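Local atomic coordinates of demethylmenaquinone Methyltransferase (Thermus thermophilus, PDB entry 1J3L), a protein that is an RraA-like family protein that assembles as a trimer and, despite its methyltransferase name, is of unsettled function. Residues T6-S9 with D10-P13; L143-E147 with D148-L152. All blocks are in the same frame, centred on the assembly; numbering follows the deposited sequence.

Contact 1: residues T6-S9 with D10-P13; sequences TDLS and DLYP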
loop_
_atom_site.group_PDB
_atom_site.type_symbol
_atom_site.label_atom_id
_atom_site.label_comp_id
_atom_site.label_asym_id
_atom_site.label_seq_id
_atom_site.Cartn_x
_atom_site.Cartn_y
_atom_site.Cartn_z
ATOM N N THR A 6 11.974 -1.342 16.710
ATOM C CA THR A 6 13.340 -1.083 16.297
ATOM C C THR A 6 14.346 -1.279 17.438
ATOM O O THR A 6 15.216 -2.142 17.359
ATOM C CB THR A 6 13.452 0.339 15.680
ATOM O OG1 THR A 6 12.930 1.311 16.593
ATOM C CG2 THR A 6 12.662 0.409 14.388
ATOM N N ASP A 7 14.225 -0.497 18.505
ATOM C CA ASP A 7 15.150 -0.619 19.635
ATOM C C ASP A 7 15.324 -2.063 20.054
ATOM O O ASP A 7 16.438 -2.582 20.105
ATOM C CB ASP A 7 14.659 0.167 20.856
ATOM C CG ASP A 7 14.370 1.612 20.540
ATOM O OD1 ASP A 7 14.982 2.141 19.595
ATOM O OD2 ASP A 7 13.535 2.219 21.247
ATOM N N LEU A 8 14.206 -2.708 20.357
ATOM C CA LEU A 8 14.225 -4.089 20.795
ATOM C C LEU A 8 14.803 -5.022 19.749
ATOM O O LEU A 8 15.289 -6.103 20.075
ATOM C CB LEU A 8 12.817 -4.520 21.216
ATOM C CG LEU A 8 12.376 -3.788 22.490
ATOM C CD1 LEU A 8 10.979 -4.207 22.887
ATOM C CD2 LEU A 8 13.354 -4.096 23.620
ATOM N N SER A 9 14.763 -4.611 18.488
ATOM C CA SER A 9 15.335 -5.450 17.443
ATOM C C SER A 9 16.853 -5.413 17.597
ATOM O O SER A 9 17.531 -6.417 17.370
ATOM C CB SER A 9 14.947 -4.948 16.055
ATOM O OG SER A 9 15.481 -5.803 15.060
ATOM N N ASP A 10 17.383 -4.254 17.985
ATOM C CA ASP A 10 18.824 -4.100 18.179
ATOM C C ASP A 10 19.264 -4.944 19.380
ATOM O O ASP A 10 20.232 -5.703 19.298
ATOM C CB ASP A 10 19.187 -2.629 18.421
ATOM C CG ASP A 10 18.680 -1.709 17.322
ATOM O OD1 ASP A 10 18.555 -2.165 16.162
ATOM O OD2 ASP A 10 18.419 -0.522 17.618
ATOM N N LEU A 11 18.534 -4.813 20.487
ATOM C CA LEU A 11 18.824 -5.557 21.712
ATOM C C LEU A 11 18.638 -7.065 21.537
ATOM O O LEU A 11 19.320 -7.853 22.188
ATOM C CB LEU A 11 17.925 -5.087 22.864
ATOM C CG LEU A 11 17.817 -3.593 23.198
ATOM C CD1 LEU A 11 16.957 -3.424 24.444
ATOM C CD2 LEU A 11 19.194 -2.997 23.425
ATOM N N TYR A 12 17.716 -7.467 20.661
ATOM C CA TYR A 12 17.454 -8.889 20.424
ATOM C C TYR A 12 17.634 -9.311 18.971
ATOM O O TYR A 12 16.668 -9.389 18.215
ATOM C CB TYR A 12 16.034 -9.254 20.859
ATOM C CG TYR A 12 15.760 -9.058 22.327
ATOM C CD1 TYR A 12 15.544 -7.786 22.849
ATOM C CD2 TYR A 12 15.707 -10.148 23.195
ATOM C CE1 TYR A 12 15.279 -7.597 24.193
ATOM C CE2 TYR A 12 15.443 -9.972 24.547
ATOM C CZ TYR A 12 15.229 -8.692 25.039
ATOM O OH TYR A 12 14.967 -8.498 26.377
ATOM N N PRO A 13 18.878 -9.592 18.561
ATOM C CA PRO A 13 19.131 -10.005 17.178
ATOM C C PRO A 13 18.537 -11.364 16.817
ATOM O O PRO A 13 18.471 -11.723 15.642
ATOM C CB PRO A 13 20.656 -10.000 17.093
ATOM C CG PRO A 13 21.037 -8.910 18.061
ATOM C CD PRO A 13 20.135 -9.211 19.232
HETATM O O HOH W 1 16.577 1.261 17.726
HETATM O O HOH W 2 17.976 -4.617 14.509
#
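Leu11 N and Tyr12 N reach back four residues to hydrogen-bond Asp7 O (3.1 Å) and Leu8 O (2.8 Å), respectively. Asp10 N is given to Thr6 O at 3.1 Å and, weakly, to Asp7 O. Along one flank Leu8 CD2 serves two neighbours, Leu11 CD1 at 3.8 Å and, with the two side chains running side by side, Tyr12 CE1 at 4.0 Å. These residues make up almost the whole of the short N-terminal helix 5-11 of an RraA-like chain and the point where it ends, Tyr12 being the first to leave helical backbone angles. With chi1 at -62°, the Tyr12 ring swings back beside its own N and brings its CD1 edge to Leu8 O (3.3 Å), while its OH hydrogen-bonds to Ser158 N and Gly164 OXT. On the polar flank, one water donates to Asp7 OD1 and Asp10 OD2, bridging two carboxylates that would otherwise probably repel. A second water joins Ser9 OG to Asp10 OD1, the oxygen that also forms a salt bridge with Arg96 of the second subunit.

Contact 2: residues L143-E147 with D148-L152; sequences LLADE and DGLLL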
loop_
_atom_site.group_PDB
_atom_site.type_symbol
_atom_site.label_atom_id
_atom_site.label_comp_id
_atom_site.label_asym_id
_atom_site.label_seq_id
_atom_site.Cartn_x
_atom_site.Cartn_y
_atom_site.Cartn_z
ATOM N N LEU A 143 4.837 -10.585 20.976
ATOM C CA LEU A 143 4.745 -9.780 19.773
ATOM C C LEU A 143 4.669 -8.297 20.084
ATOM O O LEU A 143 4.030 -7.869 21.044
ATOM C CB LEU A 143 3.541 -10.204 18.925
ATOM C CG LEU A 143 3.327 -9.441 17.612
ATOM C CD1 LEU A 143 2.513 -10.287 16.638
ATOM C CD2 LEU A 143 2.625 -8.122 17.892
ATOM N N LEU A 144 5.349 -7.522 19.254
ATOM C CA LEU A 144 5.387 -6.082 19.384
ATOM C C LEU A 144 4.973 -5.536 18.035
ATOM O O LEU A 144 5.408 -6.029 16.997
ATOM C CB LEU A 144 6.802 -5.623 19.740
ATOM C CG LEU A 144 7.082 -5.392 21.227
ATOM C CD1 LEU A 144 8.536 -5.670 21.550
ATOM C CD2 LEU A 144 6.707 -3.967 21.582
ATOM N N ALA A 145 4.122 -4.519 18.044
ATOM C CA ALA A 145 3.665 -3.942 16.794
ATOM C C ALA A 145 3.565 -2.433 16.849
ATOM O O ALA A 145 3.013 -1.863 17.798
ATOM C CB ALA A 145 2.315 -4.541 16.409
ATOM N N ASP A 146 4.113 -1.793 15.819
ATOM C CA ASP A 146 4.068 -0.343 15.694
ATOM C C ASP A 146 4.280 0.058 14.231
ATOM O O ASP A 146 4.322 -0.802 13.354
ATOM C CB ASP A 146 5.119 0.321 16.604
ATOM C CG ASP A 146 6.539 -0.079 16.257
ATOM O OD1 ASP A 146 6.871 -0.119 15.055
ATOM O OD2 ASP A 146 7.331 -0.336 17.191
ATOM N N GLU A 147 4.413 1.359 13.980
ATOM C CA GLU A 147 4.606 1.884 12.631
ATOM C C GLU A 147 5.803 1.331 11.855
ATOM O O GLU A 147 5.839 1.434 10.632
ATOM C CB GLU A 147 4.722 3.409 12.666
ATOM C CG GLU A 147 5.976 3.932 13.349
ATOM C CD GLU A 147 5.804 4.142 14.850
ATOM O OE1 GLU A 147 4.718 3.835 15.390
ATOM O OE2 GLU A 147 6.765 4.625 15.489
ATOM N N ASP A 148 6.783 0.758 12.547
ATOM C CA ASP A 148 7.946 0.219 11.855
ATOM C C ASP A 148 7.822 -1.272 11.596
ATOM O O ASP A 148 8.737 -1.882 11.042
ATOM C CB ASP A 148 9.237 0.485 12.644
ATOM C CG ASP A 148 9.542 1.967 12.795
ATOM O OD1 ASP A 148 9.596 2.675 11.767
ATOM O OD2 ASP A 148 9.735 2.417 13.946
ATOM N N GLY A 149 6.706 -1.865 12.003
ATOM C CA GLY A 149 6.532 -3.286 11.771
ATOM C C GLY A 149 6.233 -4.143 12.988
ATOM O O GLY A 149 5.775 -3.652 14.018
ATOM N N LEU A 150 6.502 -5.439 12.859
ATOM C CA LEU A 150 6.235 -6.400 13.924
ATOM C C LEU A 150 7.488 -7.126 14.384
ATOM O O LEU A 150 8.243 -7.652 13.567
ATOM C CB LEU A 150 5.237 -7.452 13.444
ATOM C CG LEU A 150 4.011 -7.002 12.648
ATOM C CD1 LEU A 150 3.202 -8.222 12.232
ATOM C CD2 LEU A 150 3.174 -6.080 13.484
ATOM N N LEU A 151 7.699 -7.160 15.696
ATOM C CA LEU A 151 8.846 -7.854 16.263
ATOM C C LEU A 151 8.351 -9.042 17.091
ATOM O O LEU A 151 7.487 -8.894 17.957
ATOM C CB LEU A 151 9.667 -6.917 17.150
ATOM C CG LEU A 151 10.974 -7.509 17.702
ATOM C CD1 LEU A 151 11.941 -7.783 16.559
ATOM C CD2 LEU A 151 11.605 -6.552 18.695
ATOM N N LEU A 152 8.900 -10.218 16.811
ATOM C CA LEU A 152 8.537 -11.440 17.519
ATOM C C LEU A 152 9.719 -11.926 18.354
ATOM O O LEU A 152 10.756 -12.289 17.804
ATOM C CB LEU A 152 8.153 -12.533 16.522
ATOM C CG LEU A 152 6.909 -12.349 15.655
ATOM C CD1 LEU A 152 6.827 -13.512 14.680
ATOM C CD2 LEU A 152 5.661 -12.294 16.530
HETATM O O HOH W 3 9.041 5.098 13.805
#
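Leu143 and Leu152 meet at the open end of a beta hairpin, where Leu152 CD2 fits against the flank of Leu143, 3.7 Å from its CD1 and nearly as close to its CB and CG. Leu143 has CG anti to its backbone N, which lays the CB-CG-CD1 edge along this methyl. On the same face Leu150 turns its CD2 over the small Ala145, and the methyl bears on Ala145 CB at 3.4 Å, closer than two methyl groups normally come. The other face carries Leu144 and Leu151, which meet at their bases, CB to CB at 4.1 Å.

The strands run antiparallel, the N-to-C directions of the two short segments differing by 166°. Leu144 and Leu151 form a hydrogen-bonded pair, each N giving to the other's O at 2.9 Å; Asp146 and Gly149, the next such pair, are the two ends of the type I turn and close it. Asp146 CG sits between its backbone N and carbonyl carbon (chi1 61°), folding the carboxylate over the turn so that OD1 accepts Asp148 N at 2.7 Å, an Asx turn inside the type I turn. Glu147 and Asp148 lie side by side, their carboxylate planes 60° apart, and a water donates to Glu147 OE2 and Asp148 OD2. Arg4 and Arg30 form salt bridges with Glu147 OE2, probably offsetting the gathered negative charge, while Asp148 OD1 accepts Thr98 N of the second subunit.

Strand 31-39 continues the sheet beyond Leu143 and Ala145, and strand 16-18 pairs with 149-153 through Leu150 with Leu18 and Leu152 with Glu16. Helix 5-11 covers the Leu144-Leu151 face, whereas on the Leu143-Leu152 face Leu152 touches Val135 and Val137 of strand 135-137.

How the contacts relate
From the N terminus the chain first forms contact 1, almost the whole of the short helix 5-11 with the residues where it ends, and only much later the 143-152 hairpin of contact 2. The two are in series, neither nested nor crossed: contact 1 closes a single helical turn and contact 2 a tight turn between adjacent strands. Their centres lie about 11 Å apart, and they meet through Leu8, whose CB lies 3.5 Å from Leu151 CD2 and whose CD1 packs on Leu144. Thr6 also lies against Asp148. Helix and hairpin thus join the start of the chain to strands near its end, and both elements touch the second subunit of the trimer.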